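Side-chain contacts in aerobactin synthase IucC (PDB 6CN7), which probably catalyses the ATP-dependent attachment of a second N-acetyl-N-hydroxylysine to the citryl intermediate, yielding the siderophore aerobactin: residues W254-Q257 with T262-N265; G270-K275 with P357-K362. The protein carries 5 engineered substitutions. One frame throughout, in Å; residues are numbered along the deposited sequence.

Interaction 1 of 2, residues W254-Q257 with T262-N265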
loop_
_atom_site.group_PDB
_atom_site.type_symbol
_atom_site.label_atom_id
_atom_site.label_comp_id
_atom_site.label_asym_id
_atom_site.label_seq_id
_atom_site.Cartn_x
_atom_site.Cartn_y
_atom_site.Cartn_z
ATOM N N TRP A 254 3.669 6.202 19.093
ATOM C CA TRP A 254 3.369 7.570 18.702
ATOM C C TRP A 254 1.898 7.704 18.332
ATOM O O TRP A 254 1.255 6.740 17.909
ATOM C CB TRP A 254 4.250 8.009 17.528
ATOM C CG TRP A 254 5.695 8.140 17.904
ATOM C CD1 TRP A 254 6.631 7.149 17.910
ATOM C CD2 TRP A 254 6.366 9.328 18.340
ATOM N NE1 TRP A 254 7.843 7.646 18.317
ATOM C CE2 TRP A 254 7.707 8.982 18.588
ATOM C CE3 TRP A 254 5.962 10.651 18.541
ATOM C CZ2 TRP A 254 8.648 9.908 19.028
ATOM C CZ3 TRP A 254 6.895 11.569 18.979
ATOM C CH2 TRP A 254 8.224 11.194 19.216
ATOM N N LEU A 255 1.381 8.920 18.481
ATOM C CA LEU A 255 -0.029 9.220 18.284
ATOM C C LEU A 255 -0.140 10.393 17.323
ATOM O O LEU A 255 0.574 11.389 17.471
ATOM C CB LEU A 255 -0.699 9.547 19.622
ATOM C CG LEU A 255 -2.156 10.000 19.617
ATOM C CD1 LEU A 255 -3.072 8.850 19.248
ATOM C CD2 LEU A 255 -2.516 10.568 20.977
ATOM N N ALA A 256 -1.032 10.275 16.342
ATOM C CA ALA A 256 -1.160 11.296 15.311
ATOM C C ALA A 256 -1.947 12.494 15.823
ATOM O O ALA A 256 -2.912 12.348 16.580
ATOM C CB ALA A 256 -1.845 10.720 14.072
ATOM N N GLN A 257 -1.526 13.684 15.403
ATOM C CA GLN A 257 -2.263 14.908 15.667
ATOM C C GLN A 257 -3.209 15.198 14.503
ATOM O O GLN A 257 -3.277 14.454 13.521
ATOM C CB GLN A 257 -1.301 16.077 15.888
ATOM C CG GLN A 257 -0.316 15.885 17.033
ATOM C CD GLN A 257 0.635 17.060 17.178
ATOM O OE1 GLN A 257 0.485 18.081 16.507
ATOM N NE2 GLN A 257 1.621 16.920 18.054
ATOM N N THR A 262 2.478 15.313 12.067
ATOM C CA THR A 262 3.122 15.584 13.346
ATOM C C THR A 262 2.554 14.643 14.400
ATOM O O THR A 262 1.333 14.552 14.563
ATOM C CB THR A 262 2.922 17.043 13.764
ATOM O OG1 THR A 262 3.379 17.906 12.716
ATOM C CG2 THR A 262 3.697 17.348 15.038
ATOM N N LEU A 263 3.440 13.954 15.115
ATOM C CA LEU A 263 3.050 12.912 16.052
ATOM C C LEU A 263 3.439 13.296 17.475
ATOM O O LEU A 263 4.460 13.951 17.705
ATOM C CB LEU A 263 3.708 11.575 15.693
ATOM C CG LEU A 263 3.688 11.168 14.220
ATOM C CD1 LEU A 263 4.486 9.889 14.030
ATOM C CD2 LEU A 263 2.264 10.995 13.719
ATOM N N THR A 264 2.611 12.872 18.426
ATOM C CA THR A 264 2.879 13.044 19.846
ATOM C C THR A 264 3.303 11.710 20.444
ATOM O O THR A 264 2.752 10.660 20.098
ATOM C CB THR A 264 1.643 13.577 20.578
ATOM O OG1 THR A 264 1.271 14.847 20.030
ATOM C CG2 THR A 264 1.919 13.738 22.070
ATOM N N ASN A 265 4.288 11.753 21.339
ATOM C CA ASN A 265 4.770 10.544 21.994
ATOM C C ASN A 265 3.787 10.142 23.087
ATOM O O ASN A 265 3.564 10.899 24.039
ATOM C CB ASN A 265 6.163 10.771 22.577
ATOM C CG ASN A 265 6.831 9.480 23.011
ATOM O OD1 ASN A 265 6.182 8.575 23.534
ATOM N ND2 ASN A 265 8.135 9.387 22.789
#
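With CG anti to the carbonyl carbon (chi1 -58°) and an extended chain beyond it, Q257 lays its aliphatic part against the carbonyl of T262 and brings its amide to T264. Q257 NE2 gives OG1 of T264 a hydrogen bond of 2.9 Å, arriving somewhat tilted from the amide plane; the CG2 methyl of T262 lies 3.6 Å from Q257 OE1. A long, flat amide suits this place because it can follow the neighbouring strand past one residue and still present an N-H.

The chi1 of W254, -68°, likewise swings the indole across the partner strand. CB of N265 sits over the six-membered ring of W254, 4.0 Å from its centroid, a CH-pi contact, while the N265 amide plane is turned 43° from the ring and its OD1 is held by the backbone of S267 and R268. L263 brings CB to within 3.7 Å of W254 CE3, and L263 CD2 lies 4.1 Å from CB of the small A256.

Between these side chains runs an antiparallel beta hairpin: L255 and T264 form a hydrogen-bonded pair, joined by L255 N to T264 O and T264 N to L255 O, both 2.7 Å. Q257 NE2 also has a weak bond to D273 OD2 on the next strand, so its buried amide nitrogen has two acceptors, which probably limits rotation of the amide.

Interaction 2 of 2, residues G270-K275 with P357-K362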
loop_
_atom_site.group_PDB
_atom_site.type_symbol
_atom_site.label_atom_id
_atom_site.label_comp_id
_atom_site.label_asym_id
_atom_site.label_seq_id
_atom_site.Cartn_x
_atom_site.Cartn_y
_atom_site.Cartn_z
ATOM N N GLY A 270 7.890 13.615 26.611
ATOM C CA GLY A 270 9.259 14.104 26.612
ATOM C C GLY A 270 9.502 15.525 26.136
ATOM O O GLY A 270 10.638 16.002 26.196
ATOM N N GLY A 271 8.472 16.215 25.657
ATOM C CA GLY A 271 8.606 17.602 25.271
ATOM C C GLY A 271 8.940 17.848 23.811
ATOM O O GLY A 271 8.983 19.015 23.393
ATOM N N LEU A 272 9.187 16.801 23.024
ATOM C CA LEU A 272 9.448 16.937 21.596
ATOM C C LEU A 272 8.423 16.120 20.823
ATOM O O LEU A 272 8.285 14.914 21.053
ATOM C CB LEU A 272 10.863 16.472 21.240
ATOM C CG LEU A 272 12.039 17.340 21.699
ATOM C CD1 LEU A 272 13.359 16.675 21.328
ATOM C CD2 LEU A 272 11.961 18.736 21.098
ATOM N N ASP A 273 7.711 16.777 19.916
ATOM C CA ASP A 273 6.930 16.075 18.911
ATOM C C ASP A 273 7.798 15.824 17.684
ATOM O O ASP A 273 8.845 16.447 17.495
ATOM C CB ASP A 273 5.687 16.873 18.518
ATOM C CG ASP A 273 4.711 17.041 19.666
ATOM O OD1 ASP A 273 4.737 16.208 20.595
ATOM O OD2 ASP A 273 3.912 18.003 19.637
ATOM N N ILE A 274 7.353 14.897 16.845
ATOM C CA ILE A 274 8.069 14.539 15.630
ATOM C C ILE A 274 7.141 14.748 14.445
ATOM O O ILE A 274 5.941 14.466 14.525
ATOM C CB ILE A 274 8.588 13.087 15.671
ATOM C CG1 ILE A 274 9.567 12.850 14.520
ATOM C CG2 ILE A 274 7.426 12.091 15.612
ATOM C CD1 ILE A 274 10.337 11.550 14.618
ATOM N N LYS A 275 7.701 15.251 13.349
ATOM C CA LYS A 275 6.961 15.469 12.111
ATOM C C LYS A 275 7.670 14.718 10.996
ATOM O O LYS A 275 8.866 14.929 10.766
ATOM C CB LYS A 275 6.854 16.959 11.783
ATOM C CG LYS A 275 6.081 17.249 10.510
ATOM C CD LYS A 275 5.964 18.740 10.249
ATOM C CE LYS A 275 5.172 19.010 8.980
ATOM N NZ LYS A 275 5.009 20.465 8.719
ATOM N N PRO A 357 4.088 21.643 23.595
ATOM C CA PRO A 357 3.640 22.657 24.564
ATOM C C PRO A 357 4.103 22.413 25.993
ATOM O O PRO A 357 4.411 23.378 26.704
ATOM C CB PRO A 357 2.113 22.581 24.444
ATOM C CG PRO A 357 1.884 22.217 23.025
ATOM C CD PRO A 357 3.020 21.302 22.635
ATOM N N CYS A 358 4.169 21.155 26.436
ATOM C CA CYS A 358 4.465 20.875 27.837
ATOM C C CYS A 358 5.774 21.504 28.295
ATOM O O CYS A 358 5.968 21.695 29.500
ATOM C CB CYS A 358 4.512 19.365 28.078
ATOM S SG CYS A 358 6.087 18.597 27.653
ATOM N N ARG A 359 6.677 21.823 27.366
ATOM C CA ARG A 359 7.908 22.514 27.738
ATOM C C ARG A 359 7.612 23.865 28.381
ATOM O O ARG A 359 8.268 24.253 29.354
ATOM C CB ARG A 359 8.797 22.690 26.506
ATOM C CG ARG A 359 9.932 21.671 26.413
ATOM C CD ARG A 359 10.303 21.348 24.971
ATOM N NE ARG A 359 11.599 21.906 24.586
ATOM C CZ ARG A 359 12.751 21.248 24.646
ATOM N NH1 ARG A 359 12.793 19.994 25.081
ATOM N NH2 ARG A 359 13.876 21.845 24.268
ATOM N N TRP A 360 6.625 24.588 27.859
ATOM C CA TRP A 360 6.339 25.950 28.292
ATOM C C TRP A 360 5.135 26.055 29.220
ATOM O O TRP A 360 4.828 27.157 29.683
ATOM C CB TRP A 360 6.118 26.845 27.067
ATOM C CG TRP A 360 7.362 27.079 26.268
ATOM C CD1 TRP A 360 7.813 26.341 25.213
ATOM C CD2 TRP A 360 8.322 28.126 26.464
ATOM N NE1 TRP A 360 8.992 26.864 24.740
ATOM C CE2 TRP A 360 9.326 27.960 25.491
ATOM C CE3 TRP A 360 8.429 29.188 27.368
ATOM C CZ2 TRP A 360 10.423 28.814 25.395
ATOM C CZ3 TRP A 360 9.518 30.034 27.271
ATOM C CH2 TRP A 360 10.501 29.842 26.292
ATOM N N LEU A 361 4.454 24.951 29.512
ATOM C CA LEU A 361 3.218 24.997 30.282
ATOM C C LEU A 361 3.486 24.948 31.780
ATOM O O LEU A 361 4.424 24.295 32.246
ATOM C CB LEU A 361 2.299 23.838 29.897
ATOM C CG LEU A 361 1.731 23.847 28.477
ATOM C CD1 LEU A 361 0.943 22.572 28.230
ATOM C CD2 LEU A 361 0.864 25.074 28.235
ATOM N N LYS A 362 2.639 25.643 32.532
ATOM C CA LYS A 362 2.667 25.583 33.985
ATOM C C LYS A 362 2.001 24.296 34.457
ATOM O O LYS A 362 1.308 23.622 33.693
ATOM C CB LYS A 362 1.976 26.816 34.565
ATOM C CG LYS A 362 2.782 28.092 34.402
ATOM C CD LYS A 362 2.103 29.281 35.063
ATOM C CE LYS A 362 2.254 30.541 34.224
ATOM N NZ LYS A 362 3.640 30.729 33.704
#
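G271, just before strand 272-275, meets C358 and R359 in the loop that follows strand 350-355. SG of C358 stands 3.6 Å from the CA of G271 and 3.9 Å from the G271 N, and CD of R359 comes to 3.1 Å from the G271 carbonyl oxygen. On the two sides of that methylene along the arginine chain, R359 CG and NE each lie 4.1 Å from G271 O, so the chain passes the oxygen with CD foremost and the charged end does not bond to it. Glycine suits this place twice over: its phi is positive, 93°, and its lack of a side chain lets the sulfur and the arginine methylenes lie directly against the backbone. For C358, chi1 of 83° places SG between the backbone N and the carbonyl carbon and turns it to the glycine.

The two segments come together because 272-275 and 350-355 are antiparallel neighbours in the large sheet of the IucA/IucC family region, so the start of one strand faces the residues leaving the other. That exit is a beta turn, closed by W360 N to P357 O at 2.8 Å, and the OD1 of N356 bonds to C358 N in an Asx turn.

At L272 the strand begins, and the contact thins to a loose van der Waals approach of a methyl to a charged group: CD2 of L272 lies over one face of the R359 guanidinium, offset toward its rim, 4.3 Å from NH1. Bends at chi2 and chi3 carry CD of R359 past the G271 carbonyl oxygen and take the guanidinium on to L272; its NE has a long, weak ion pair with E355. Further along, D273 is backbone-bonded to R354 and K275 to I352, with buried I274 packed on W353 between them.

Both interactions reach the same antiparallel sheet, through neighbouring strands 262-265 and 272-275, and their centres are about 12 Å apart. Across these strands L263 N is probably hydrogen-bonded to I274 O, while CG2 of I274 packs on W254. Interaction 1 is a buried hairpin, where regular backbone bonds combine with an aromatic ring and an amide fitted into the core. Interaction 2 lies at the strand's start, where C358 and R359 are exposed: it has no hydrogen bond across its segments and rests on van der Waals contact with glycine and leucine, its polar bonds running within the loop or to flanking residues.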